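Local atomic coordinates of FAD-binding oxidoreductase (Gulosibacter chungangensis, PDB entry 7PBG), a protein that oxidises 4-alkylphenols such as 4-ethylphenol, using a covalently bound FAD to dehydrogenate the side chain and give products such as 4-vinylphenol. Residues Asn112-Ile117 against Lys133-Ala138; Leu146-Ala151 against Gly377-His382; Gly394-Ala399 against Glu456-Thr461. All blocks are in the same frame, centred on the assembly; numbering follows the deposited sequence.

In the fold
Contacts 1 and 2 are neighbours, with centres 12 Å apart. Helix 132-142 joins them: Leu135 packs on Ile148, and the ring of Tyr136 lies against the CD end of Pro379. Contact 1 lies within the FAD-binding domain, at the surface, with the side chain of Leu135 about 12 Å from the cofactor. Contact 2 brings that domain against the C-terminal part of the chain; its Pro150 side chain is about 8 Å from FAD, and Ala151 touches it. Contact 3 lies on the opposite side of the chain's centre, its nearest atoms about 10 Å from those of contact 2. There His395 is bonded covalently to the flavin, so contacts 2 and 3 both reach the cofactor.

Contact 1: residues Asn112-Ile117 against Lys133-Ala138; sequences NRVLEI and KTLYEA
Val114 and Ile117 each direct one branch at the helix that carries Leu135 and Ala138, and their first torsions select the branch. In Val114, CG1 is anti to the backbone N (chi1 174°), which leaves CG2 beside that N as the methyl that meets the helix. Ile117 has CG1 anti to its carbonyl carbon, and an extended second torsion carries CD1 outward to the last turn of the segment.

CG2 of Val114 fits among three helix residues. It lies 4.0 Å from Leu135 CD1, the two side chains crossing at about a right angle, and 4.2 Å from Ala138 CB. Thr134 adds its methyl at the margin, with CG2 4.5 Å from Val114 CG2, while its hydroxyl is hydrogen-bonded to Asp131. Ile117 CD1 reaches 3.9 Å from Ala138 CB and also 3.4 Å from the Ala138 carbonyl oxygen. The small alanine suits this place, since both strand residues close on its single methyl.

The axes of strand 114-117 and helix 133-138 approach to 10.3 Å and run at 42° to each other. Val114 and Ile117 point the same way although they are three residues apart. The intervening Leu115 has a psi of -20°, and both Leu115 and Glu116 are backbone-bonded to Val125, consistent with a beta bulge. Leu135 is shared with the sheet, since it also touches Ala124 and Val126 of strand 123-126.

No hydrogen bond or salt bridge spans the two segments. Across them the helix meets the strand through aliphatic packing alone, so the contact probably depends on complementary shape rather than on charge.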
loop_
_atom_site.group_PDB
_atom_site.type_symbol
_atom_site.label_atom_id
_atom_site.label_comp_id
_atom_site.label_asym_id
_atom_site.label_seq_id
_atom_site.Cartn_x
_atom_site.Cartn_y
_atom_site.Cartn_z
ATOM N N ASN A 112 -8.726 -24.593 2.334
ATOM C CA ASN A 112 -8.068 -24.575 1.011
ATOM C C ASN A 112 -9.023 -24.173 -0.106
ATOM O O ASN A 112 -8.648 -24.397 -1.264
ATOM C CB ASN A 112 -7.344 -25.884 0.743
ATOM C CG ASN A 112 -8.323 -27.043 0.652
ATOM O OD1 ASN A 112 -9.543 -26.844 0.747
ATOM N ND2 ASN A 112 -7.800 -28.242 0.446
ATOM N N ARG A 113 -10.116 -23.491 0.206
ATOM C CA ARG A 113 -11.128 -23.095 -0.809
ATOM C C ARG A 113 -10.820 -21.724 -1.419
ATOM O O ARG A 113 -10.457 -20.744 -0.707
ATOM C CB ARG A 113 -12.544 -23.157 -0.214
ATOM C CG ARG A 113 -12.980 -24.581 0.128
ATOM C CD ARG A 113 -14.325 -24.986 -0.408
ATOM N NE ARG A 113 -15.441 -24.221 0.132
ATOM C CZ ARG A 113 -15.975 -24.345 1.364
ATOM N NH1 ARG A 113 -15.521 -25.258 2.205
ATOM N NH2 ARG A 113 -17.018 -23.606 1.724
ATOM N N VAL A 114 -11.075 -21.641 -2.726
ATOM C CA VAL A 114 -11.381 -20.357 -3.378
ATOM C C VAL A 114 -12.845 -20.040 -3.075
ATOM O O VAL A 114 -13.737 -20.909 -3.417
ATOM C CB VAL A 114 -11.124 -20.456 -4.887
ATOM C CG1 VAL A 114 -11.572 -19.196 -5.585
ATOM C CG2 VAL A 114 -9.677 -20.829 -5.177
ATOM N N LEU A 115 -13.122 -18.887 -2.488
ATOM C CA LEU A 115 -14.487 -18.548 -2.013
ATOM C C LEU A 115 -15.225 -17.653 -2.989
ATOM O O LEU A 115 -16.450 -17.566 -2.882
ATOM C CB LEU A 115 -14.405 -17.920 -0.632
ATOM C CG LEU A 115 -13.834 -18.873 0.398
ATOM C CD1 LEU A 115 -13.671 -18.176 1.690
ATOM C CD2 LEU A 115 -14.710 -20.102 0.593
ATOM N N GLU A 116 -14.508 -16.966 -3.868
ATOM C CA GLU A 116 -15.138 -15.999 -4.782
ATOM C C GLU A 116 -14.166 -15.770 -5.929
ATOM O O GLU A 116 -12.984 -15.555 -5.678
ATOM C CB GLU A 116 -15.505 -14.701 -4.077
ATOM C CG GLU A 116 -16.230 -13.710 -4.983
ATOM C CD GLU A 116 -16.816 -12.490 -4.294
ATOM O OE1 GLU A 116 -16.535 -12.316 -3.115
ATOM O OE2 GLU A 116 -17.585 -11.733 -4.964
ATOM N N ILE A 117 -14.718 -15.632 -7.115
ATOM C CA ILE A 117 -14.032 -15.083 -8.312
ATOM C C ILE A 117 -15.006 -14.071 -8.911
ATOM O O ILE A 117 -15.971 -14.439 -9.592
ATOM C CB ILE A 117 -13.643 -16.166 -9.296
ATOM C CG1 ILE A 117 -12.718 -17.209 -8.663
ATOM C CG2 ILE A 117 -13.042 -15.569 -10.558
ATOM C CD1 ILE A 117 -12.672 -18.457 -9.486
ATOM N N LYS A 133 -1.457 -22.700 -8.643
ATOM C CA LYS A 133 -2.040 -23.693 -9.596
ATOM C C LYS A 133 -3.566 -23.727 -9.432
ATOM O O LYS A 133 -4.296 -23.595 -10.430
ATOM C CB LYS A 133 -1.442 -25.083 -9.388
ATOM C CG LYS A 133 -2.052 -26.190 -10.238
ATOM C CD LYS A 133 -1.227 -27.477 -10.151
ATOM C CE LYS A 133 -1.844 -28.647 -10.887
ATOM N NZ LYS A 133 -2.803 -29.356 -10.010
ATOM N N THR A 134 -4.045 -23.880 -8.194
ATOM C CA THR A 134 -5.481 -24.008 -7.896
ATOM C C THR A 134 -6.251 -22.750 -8.301
ATOM O O THR A 134 -7.332 -22.876 -8.898
ATOM C CB THR A 134 -5.681 -24.335 -6.418
ATOM O OG1 THR A 134 -5.032 -25.591 -6.277
ATOM C CG2 THR A 134 -7.151 -24.422 -6.064
ATOM N N LEU A 135 -5.720 -21.549 -7.985
ATOM C CA LEU A 135 -6.463 -20.325 -8.278
ATOM C C LEU A 135 -6.496 -20.163 -9.790
ATOM O O LEU A 135 -7.557 -19.832 -10.281
ATOM C CB LEU A 135 -5.800 -19.124 -7.599
ATOM C CG LEU A 135 -6.544 -17.813 -7.818
ATOM C CD1 LEU A 135 -7.941 -17.861 -7.241
ATOM C CD2 LEU A 135 -5.751 -16.630 -7.228
ATOM N N TYR A 136 -5.414 -20.518 -10.485
ATOM C CA TYR A 136 -5.366 -20.422 -11.953
ATOM C C TYR A 136 -6.467 -21.310 -12.517
ATOM O O TYR A 136 -7.255 -20.848 -13.393
ATOM C CB TYR A 136 -4.001 -20.816 -12.465
ATOM C CG TYR A 136 -3.984 -20.997 -13.947
ATOM C CD1 TYR A 136 -4.059 -19.890 -14.754
ATOM C CD2 TYR A 136 -3.979 -22.260 -14.502
ATOM C CE1 TYR A 136 -4.032 -20.027 -16.123
ATOM C CE2 TYR A 136 -4.009 -22.415 -15.874
ATOM C CZ TYR A 136 -4.061 -21.295 -16.678
ATOM O OH TYR A 136 -4.079 -21.432 -18.045
ATOM N N GLU A 137 -6.520 -22.532 -12.043
ATOM C CA GLU A 137 -7.524 -23.502 -12.563
ATOM C C GLU A 137 -8.935 -22.984 -12.242
ATOM O O GLU A 137 -9.792 -23.032 -13.130
ATOM C CB GLU A 137 -7.263 -24.886 -11.977
ATOM C CG GLU A 137 -6.047 -25.541 -12.634
ATOM C CD GLU A 137 -5.595 -26.873 -12.082
ATOM O OE1 GLU A 137 -6.200 -27.328 -11.106
ATOM O OE2 GLU A 137 -4.597 -27.393 -12.599
ATOM N N ALA A 138 -9.170 -22.484 -11.028
ATOM C CA ALA A 138 -10.510 -22.001 -10.609
ATOM C C ALA A 138 -10.937 -20.825 -11.479
ATOM O O ALA A 138 -12.090 -20.817 -11.901
ATOM C CB ALA A 138 -10.553 -21.664 -9.156
#

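Contact 2: residues Leu146-Ala151 against Gly377-His382; sequences LMIDPA and GVPNRH
Pro150 lays CB and CG over the CA-CB side of one face of the Pro379 ring, with Pro150 CB 3.8 Å from Pro379 CB and Pro150 CG 3.9 Å from Pro379 CA. On the same side of the ring, displaced outward past CG, Ile148 CD1 comes within 4.0 Å of Pro379 CG, the two side chains crossing at about a right angle. Rigid rings suit two extended loop segments that meet without backbone bonds.

Gly377 is pressed against the backbone of 146-151, its CA 3.2 Å from Ile148 O, where a side chain would clash. Its positive phi (88°), which by itself favours glycine, is that of the C-prime residue of the Schellman motif ending helix 363-375. Water bridges the polar backbone groups. One water accepts from Ile148 N at 2.8 Å and donates to Gly377 O; a second donates to Ala151 O at 2.6 Å and accepts from Asn380 N. Beyond it, Asn380 OD1 accepts from His382 N at 3.0 Å, forming an Asx turn.

The arrangement is consistent with the seam between the FAD-binding domain and the second domain of PCMH-type flavoproteins, beside the flavin pocket, where Ala151 touches FAD.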
loop_
_atom_site.group_PDB
_atom_site.type_symbol
_atom_site.label_atom_id
_atom_site.label_comp_id
_atom_site.label_asym_id
_atom_site.label_seq_id
_atom_site.Cartn_x
_atom_site.Cartn_y
_atom_site.Cartn_z
ATOM N N LEU A 146 -9.881 -12.876 -16.171
ATOM C CA LEU A 146 -8.954 -12.379 -15.137
ATOM C C LEU A 146 -7.701 -13.236 -15.178
ATOM O O LEU A 146 -7.780 -14.430 -15.509
ATOM C CB LEU A 146 -9.606 -12.508 -13.761
ATOM C CG LEU A 146 -10.909 -11.741 -13.513
ATOM C CD1 LEU A 146 -11.338 -12.059 -12.108
ATOM C CD2 LEU A 146 -10.754 -10.258 -13.721
ATOM N N MET A 147 -6.586 -12.633 -14.807
ATOM C CA MET A 147 -5.273 -13.272 -14.709
ATOM C C MET A 147 -4.859 -13.282 -13.251
ATOM O O MET A 147 -5.130 -12.308 -12.498
ATOM C CB MET A 147 -4.230 -12.453 -15.482
ATOM C CG MET A 147 -4.361 -12.564 -16.961
ATOM S SD MET A 147 -3.296 -11.298 -17.686
ATOM C CE MET A 147 -1.715 -11.732 -16.955
ATOM N N ILE A 148 -4.159 -14.317 -12.874
ATOM C CA ILE A 148 -3.444 -14.294 -11.580
ATOM C C ILE A 148 -1.998 -13.816 -11.807
ATOM O O ILE A 148 -1.548 -13.643 -12.942
ATOM C CB ILE A 148 -3.495 -15.640 -10.884
ATOM C CG1 ILE A 148 -2.651 -16.689 -11.606
ATOM C CG2 ILE A 148 -4.934 -16.117 -10.733
ATOM C CD1 ILE A 148 -2.196 -17.800 -10.690
ATOM N N ASP A 149 -1.292 -13.627 -10.705
ATOM C CA ASP A 149 0.116 -13.167 -10.699
ATOM C C ASP A 149 0.904 -14.177 -9.879
ATOM O O ASP A 149 1.003 -14.054 -8.635
ATOM C CB ASP A 149 0.312 -11.758 -10.135
ATOM C CG ASP A 149 1.736 -11.283 -10.311
ATOM O OD1 ASP A 149 1.984 -10.543 -11.270
ATOM O OD2 ASP A 149 2.575 -11.673 -9.484
ATOM N N PRO A 150 1.371 -15.280 -10.503
ATOM C CA PRO A 150 2.108 -16.285 -9.748
ATOM C C PRO A 150 3.565 -15.882 -9.490
ATOM O O PRO A 150 4.265 -15.287 -10.302
ATOM C CB PRO A 150 2.056 -17.537 -10.637
ATOM C CG PRO A 150 1.924 -16.983 -12.065
ATOM C CD PRO A 150 1.197 -15.656 -11.933
ATOM N N ALA A 151 4.077 -16.321 -8.341
ATOM C CA ALA A 151 5.525 -16.474 -8.113
ATOM C C ALA A 151 6.038 -17.615 -9.003
ATOM O O ALA A 151 5.245 -18.219 -9.821
ATOM C CB ALA A 151 5.740 -16.754 -6.633
ATOM N N GLY A 377 0.264 -15.067 -16.441
ATOM C CA GLY A 377 -0.606 -15.549 -15.380
ATOM C C GLY A 377 -0.772 -17.058 -15.382
ATOM O O GLY A 377 -1.659 -17.531 -14.677
ATOM N N VAL A 378 0.077 -17.788 -16.098
ATOM C CA VAL A 378 0.024 -19.270 -16.163
ATOM C C VAL A 378 1.107 -19.798 -15.261
ATOM O O VAL A 378 2.293 -19.656 -15.554
ATOM C CB VAL A 378 0.225 -19.789 -17.580
ATOM C CG1 VAL A 378 0.162 -21.320 -17.601
ATOM C CG2 VAL A 378 -0.783 -19.187 -18.508
ATOM N N PRO A 379 0.753 -20.295 -14.078
ATOM C CA PRO A 379 1.784 -20.741 -13.164
ATOM C C PRO A 379 2.415 -22.044 -13.654
ATOM O O PRO A 379 1.759 -22.845 -14.372
ATOM C CB PRO A 379 1.051 -20.970 -11.833
ATOM C CG PRO A 379 -0.388 -21.072 -12.174
ATOM C CD PRO A 379 -0.612 -20.561 -13.586
ATOM N N ASN A 380 3.654 -22.288 -13.238
ATOM C CA ASN A 380 4.384 -23.528 -13.592
ATOM C C ASN A 380 5.356 -23.850 -12.458
ATOM O O ASN A 380 5.370 -23.138 -11.458
ATOM C CB ASN A 380 5.046 -23.443 -14.977
ATOM C CG ASN A 380 6.085 -22.350 -15.086
ATOM O OD1 ASN A 380 7.016 -22.290 -14.286
ATOM N ND2 ASN A 380 5.918 -21.467 -16.068
ATOM N N ARG A 381 6.128 -24.903 -12.599
ATOM C CA ARG A 381 7.235 -25.162 -11.637
ATOM C C ARG A 381 8.528 -25.392 -12.409
ATOM O O ARG A 381 9.408 -26.121 -11.954
ATOM C CB ARG A 381 6.875 -26.332 -10.744
ATOM C CG ARG A 381 6.545 -27.600 -11.493
ATOM C CD ARG A 381 6.115 -28.635 -10.475
ATOM N NE ARG A 381 4.885 -28.257 -9.798
ATOM C CZ ARG A 381 4.295 -28.960 -8.824
ATOM N NH1 ARG A 381 4.859 -30.058 -8.343
ATOM N NH2 ARG A 381 3.168 -28.537 -8.288
ATOM N N HIS A 382 8.649 -24.740 -13.548
ATOM C CA HIS A 382 9.856 -24.847 -14.388
ATOM C C HIS A 382 11.116 -24.609 -13.549
ATOM O O HIS A 382 12.024 -25.430 -13.696
ATOM C CB HIS A 382 9.735 -23.902 -15.584
ATOM C CG HIS A 382 10.762 -24.172 -16.622
ATOM N ND1 HIS A 382 11.894 -23.374 -16.775
ATOM C CD2 HIS A 382 10.842 -25.170 -17.525
ATOM C CE1 HIS A 382 12.623 -23.867 -17.771
ATOM N NE2 HIS A 382 12.010 -24.993 -18.222
HETATM O O HOH W 1 -3.929 -16.306 -14.901
HETATM O O HOH W 2 4.284 -20.460 -10.820
#

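Contact 3: residues Gly394-Ala399 against Glu456-Thr461; sequences GHFFYA and ETLDMT. With FAD (flavin-adenine dinucleotide), chain C.
Strand 393-402 carries the histidyl-flavin linkage of this covalent flavoprotein on one side, and on the other side Phe396 packs on Thr457, Leu458 and Thr461 of helix 451-470. His395 NE2 is bonded to FAD C8M at 1.4 Å. Phe397 sets CZ over the centre of the His395 ring, 3.7 Å above its plane, while FAD C8 lies in plane at the edge of the Phe397 ring.

Phe396 CG is anti to the backbone N (chi1 -175°), which sends the ring out to the helix. Thr461 OG1, 3.3 Å from Phe396 CD2, and Thr461 CB lie at the ring edge near its plane, while Thr461 CG2, off the plane, is 3.6 Å from CE2. Thr457 CG2 lies 3.8 Å from CD2, and Leu458 CD1 meets CZ. Threonines suit this helix face: Thr457 offers the ring its methyl, Thr461 its OG1 as well as CB and CG2, and both hydroxyls are bonded to a carbonyl one turn back, that of Thr457 to Ser453 O.

Thr461 OG1 donates to Thr457 O at 2.7 Å, and the backbone N of Thr461 reaches the same oxygen from the opposite face of its plane. A water donates to OG1 and also to Phe396 O, 2.9 Å away. An alanine in place of Thr461, keeping CB but lacking OG1 and CG2, would probably leave that water without its helix partner and loosen the packing along CD2 and CE2 of Phe396.

Phe396 is thus held at its ring by packing against the helix and at its carbonyl by a water bridge, the buried hydroxyl of Thr461 being engaged as donor and acceptor at once.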
loop_
_atom_site.group_PDB
_atom_site.type_symbol
_atom_site.label_atom_id
_atom_site.label_comp_id
_atom_site.label_asym_id
_atom_site.label_seq_id
_atom_site.Cartn_x
_atom_site.Cartn_y
_atom_site.Cartn_z
ATOM N N GLY A 394 19.692 -26.883 -2.907
ATOM C CA GLY A 394 18.668 -25.983 -2.387
ATOM C C GLY A 394 19.266 -24.602 -2.268
ATOM O O GLY A 394 20.468 -24.447 -2.580
ATOM N N HIS A 395 18.440 -23.652 -1.865
ATOM C CA HIS A 395 18.843 -22.233 -1.808
ATOM C C HIS A 395 18.568 -21.616 -0.457
ATOM O O HIS A 395 17.937 -22.234 0.406
ATOM C CB HIS A 395 18.215 -21.511 -3.017
ATOM C CG HIS A 395 16.743 -21.610 -3.074
ATOM N ND1 HIS A 395 15.909 -21.283 -2.028
ATOM C CD2 HIS A 395 15.942 -21.947 -4.097
ATOM C CE1 HIS A 395 14.669 -21.533 -2.375
ATOM N NE2 HIS A 395 14.653 -21.846 -3.662
ATOM N N PHE A 396 19.069 -20.385 -0.334
ATOM C CA PHE A 396 19.153 -19.607 0.916
ATOM C C PHE A 396 19.382 -18.170 0.503
ATOM O O PHE A 396 20.499 -17.814 0.221
ATOM C CB PHE A 396 20.260 -20.230 1.760
ATOM C CG PHE A 396 20.466 -19.681 3.147
ATOM C CD1 PHE A 396 19.621 -20.033 4.172
ATOM C CD2 PHE A 396 21.510 -18.801 3.423
ATOM C CE1 PHE A 396 19.810 -19.551 5.456
ATOM C CE2 PHE A 396 21.707 -18.329 4.703
ATOM C CZ PHE A 396 20.867 -18.699 5.720
ATOM N N PHE A 397 18.306 -17.377 0.435
ATOM C CA PHE A 397 18.311 -16.125 -0.350
ATOM C C PHE A 397 19.085 -15.022 0.381
ATOM O O PHE A 397 18.897 -14.835 1.573
ATOM C CB PHE A 397 16.887 -15.644 -0.649
ATOM C CG PHE A 397 16.211 -16.457 -1.704
ATOM C CD1 PHE A 397 16.570 -16.330 -3.043
ATOM C CD2 PHE A 397 15.190 -17.320 -1.366
ATOM C CE1 PHE A 397 15.972 -17.123 -4.010
ATOM C CE2 PHE A 397 14.565 -18.097 -2.335
ATOM C CZ PHE A 397 14.946 -17.969 -3.666
ATOM N N TYR A 398 19.897 -14.320 -0.370
ATOM C CA TYR A 398 20.413 -12.962 -0.037
ATOM C C TYR A 398 19.820 -12.015 -1.064
ATOM O O TYR A 398 20.265 -12.045 -2.224
ATOM C CB TYR A 398 21.925 -12.950 -0.085
ATOM C CG TYR A 398 22.547 -11.577 0.016
ATOM C CD1 TYR A 398 22.464 -10.856 1.190
ATOM C CD2 TYR A 398 23.204 -11.012 -1.062
ATOM C CE1 TYR A 398 22.974 -9.576 1.276
ATOM C CE2 TYR A 398 23.776 -9.752 -0.962
ATOM C CZ TYR A 398 23.635 -9.024 0.203
ATOM O OH TYR A 398 24.160 -7.768 0.329
ATOM N N ALA A 399 18.862 -11.176 -0.666
ATOM C CA ALA A 399 18.137 -10.341 -1.662
ATOM C C ALA A 399 18.055 -8.886 -1.213
ATOM O O ALA A 399 17.005 -8.445 -0.770
ATOM C CB ALA A 399 16.799 -10.935 -1.902
ATOM N N GLU A 456 29.165 -23.383 5.020
ATOM C CA GLU A 456 29.763 -22.484 4.017
ATOM C C GLU A 456 28.675 -21.516 3.559
ATOM O O GLU A 456 28.966 -20.341 3.421
ATOM C CB GLU A 456 30.336 -23.231 2.814
ATOM C CG GLU A 456 31.677 -23.915 3.100
ATOM C CD GLU A 456 32.687 -23.016 3.795
ATOM O OE1 GLU A 456 33.134 -23.374 4.926
ATOM O OE2 GLU A 456 32.981 -21.945 3.250
ATOM N N THR A 457 27.467 -22.024 3.333
ATOM C CA THR A 457 26.355 -21.177 2.839
ATOM C C THR A 457 25.966 -20.144 3.886
ATOM O O THR A 457 25.782 -18.972 3.537
ATOM C CB THR A 457 25.165 -22.035 2.430
ATOM O OG1 THR A 457 25.688 -22.910 1.433
ATOM C CG2 THR A 457 24.022 -21.215 1.871
ATOM N N LEU A 458 25.811 -20.574 5.134
ATOM C CA LEU A 458 25.476 -19.640 6.218
ATOM C C LEU A 458 26.601 -18.626 6.393
ATOM O O LEU A 458 26.290 -17.409 6.490
ATOM C CB LEU A 458 25.249 -20.407 7.513
ATOM C CG LEU A 458 24.938 -19.526 8.711
ATOM C CD1 LEU A 458 23.792 -18.552 8.421
ATOM C CD2 LEU A 458 24.652 -20.386 9.931
ATOM N N ASP A 459 27.860 -19.065 6.499
ATOM C CA ASP A 459 28.990 -18.113 6.666
ATOM C C ASP A 459 29.038 -17.122 5.508
ATOM O O ASP A 459 29.239 -15.915 5.761
ATOM C CB ASP A 459 30.323 -18.837 6.744
ATOM C CG ASP A 459 30.500 -19.604 8.036
ATOM O OD1 ASP A 459 29.643 -19.442 8.939
ATOM O OD2 ASP A 459 31.484 -20.395 8.099
ATOM N N MET A 460 28.910 -17.621 4.273
ATOM C CA MET A 460 28.915 -16.775 3.062
ATOM C C MET A 460 27.825 -15.710 3.202
ATOM O O MET A 460 28.086 -14.528 2.994
ATOM C CB MET A 460 28.626 -17.586 1.803
ATOM C CG MET A 460 28.593 -16.738 0.535
ATOM S SD MET A 460 27.881 -17.667 -0.818
ATOM C CE MET A 460 26.148 -17.774 -0.392
ATOM N N THR A 461 26.614 -16.131 3.533
ATOM C CA THR A 461 25.444 -15.226 3.568
ATOM C C THR A 461 25.613 -14.183 4.678
ATOM O O THR A 461 25.274 -13.020 4.450
ATOM C CB THR A 461 24.147 -16.001 3.705
ATOM O OG1 THR A 461 24.163 -16.954 2.646
ATOM C CG2 THR A 461 22.925 -15.105 3.609
HETATM P PA FAD C . 3.967 -19.946 3.524
HETATM O O1A FAD C . 5.178 -20.768 3.824
HETATM O O2A FAD C . 2.606 -20.553 3.764
HETATM O O5B FAD C . 4.058 -18.628 4.370
HETATM C C5B FAD C . 5.264 -17.884 4.474
HETATM C C4B FAD C . 5.242 -17.159 5.797
HETATM O O4B FAD C . 4.156 -16.188 5.832
HETATM C C3B FAD C . 4.998 -18.030 7.040
HETATM O O3B FAD C . 6.200 -18.654 7.482
HETATM C C2B FAD C . 4.358 -17.034 8.020
HETATM O O2B FAD C . 5.375 -16.264 8.633
HETATM C C1B FAD C . 3.489 -16.203 7.083
HETATM N N9A FAD C . 2.159 -16.716 6.882
HETATM C C8A FAD C . 1.738 -17.451 5.820
HETATM N N7A FAD C . 0.476 -17.754 5.901
HETATM C C5A FAD C . 0.058 -17.244 7.107
HETATM C C6A FAD C . -1.195 -17.205 7.726
HETATM N N6A FAD C . -2.280 -17.807 7.222
HETATM N N1A FAD C . -1.266 -16.593 8.930
HETATM C C2A FAD C . -0.155 -15.991 9.425
HETATM N N3A FAD C . 1.067 -15.936 8.910
HETATM C C4A FAD C . 1.103 -16.594 7.733
HETATM N N1 FAD C . 9.223 -16.030 -3.743
HETATM C C2 FAD C . 8.625 -15.018 -4.347
HETATM O O2 FAD C . 7.907 -14.212 -3.700
HETATM N N3 FAD C . 8.687 -14.858 -5.682
HETATM C C4 FAD C . 9.439 -15.667 -6.486
HETATM O O4 FAD C . 9.401 -15.517 -7.723
HETATM C C4X FAD C . 10.121 -16.713 -5.894
HETATM N N5 FAD C . 10.853 -17.476 -6.661
HETATM C C5X FAD C . 11.510 -18.514 -6.047
HETATM C C6 FAD C . 12.281 -19.363 -6.853
HETATM C C7 FAD C . 12.931 -20.466 -6.334
HETATM C C7M FAD C . 13.738 -21.362 -7.250
HETATM C C8 FAD C . 12.796 -20.738 -4.955
HETATM C C8M FAD C . 13.483 -21.922 -4.346
HETATM C C9 FAD C . 12.069 -19.891 -4.146
HETATM C C9A FAD C . 11.393 -18.769 -4.662
HETATM N N10 FAD C . 10.601 -17.929 -3.885
HETATM C C10 FAD C . 9.926 -16.874 -4.482
HETATM C "C1'" FAD C . 10.364 -18.184 -2.440
HETATM C "C2'" FAD C . 9.143 -19.079 -2.171
HETATM O "O2'" FAD C . 9.102 -20.213 -3.103
HETATM C "C3'" FAD C . 7.774 -18.383 -2.311
HETATM O "O3'" FAD C . 7.813 -17.109 -1.716
HETATM C "C4'" FAD C . 6.577 -19.153 -1.736
HETATM O "O4'" FAD C . 5.365 -18.728 -2.378
HETATM C "C5'" FAD C . 6.470 -18.960 -0.247
HETATM O "O5'" FAD C . 5.905 -20.108 0.400
HETATM P P FAD C . 4.335 -20.229 0.662
HETATM O O1P FAD C . 4.008 -21.677 0.876
HETATM O O2P FAD C . 3.662 -19.508 -0.462
HETATM O O3P FAD C . 4.099 -19.411 2.016
HETATM O O HOH W 3 22.892 -16.282 -0.019
#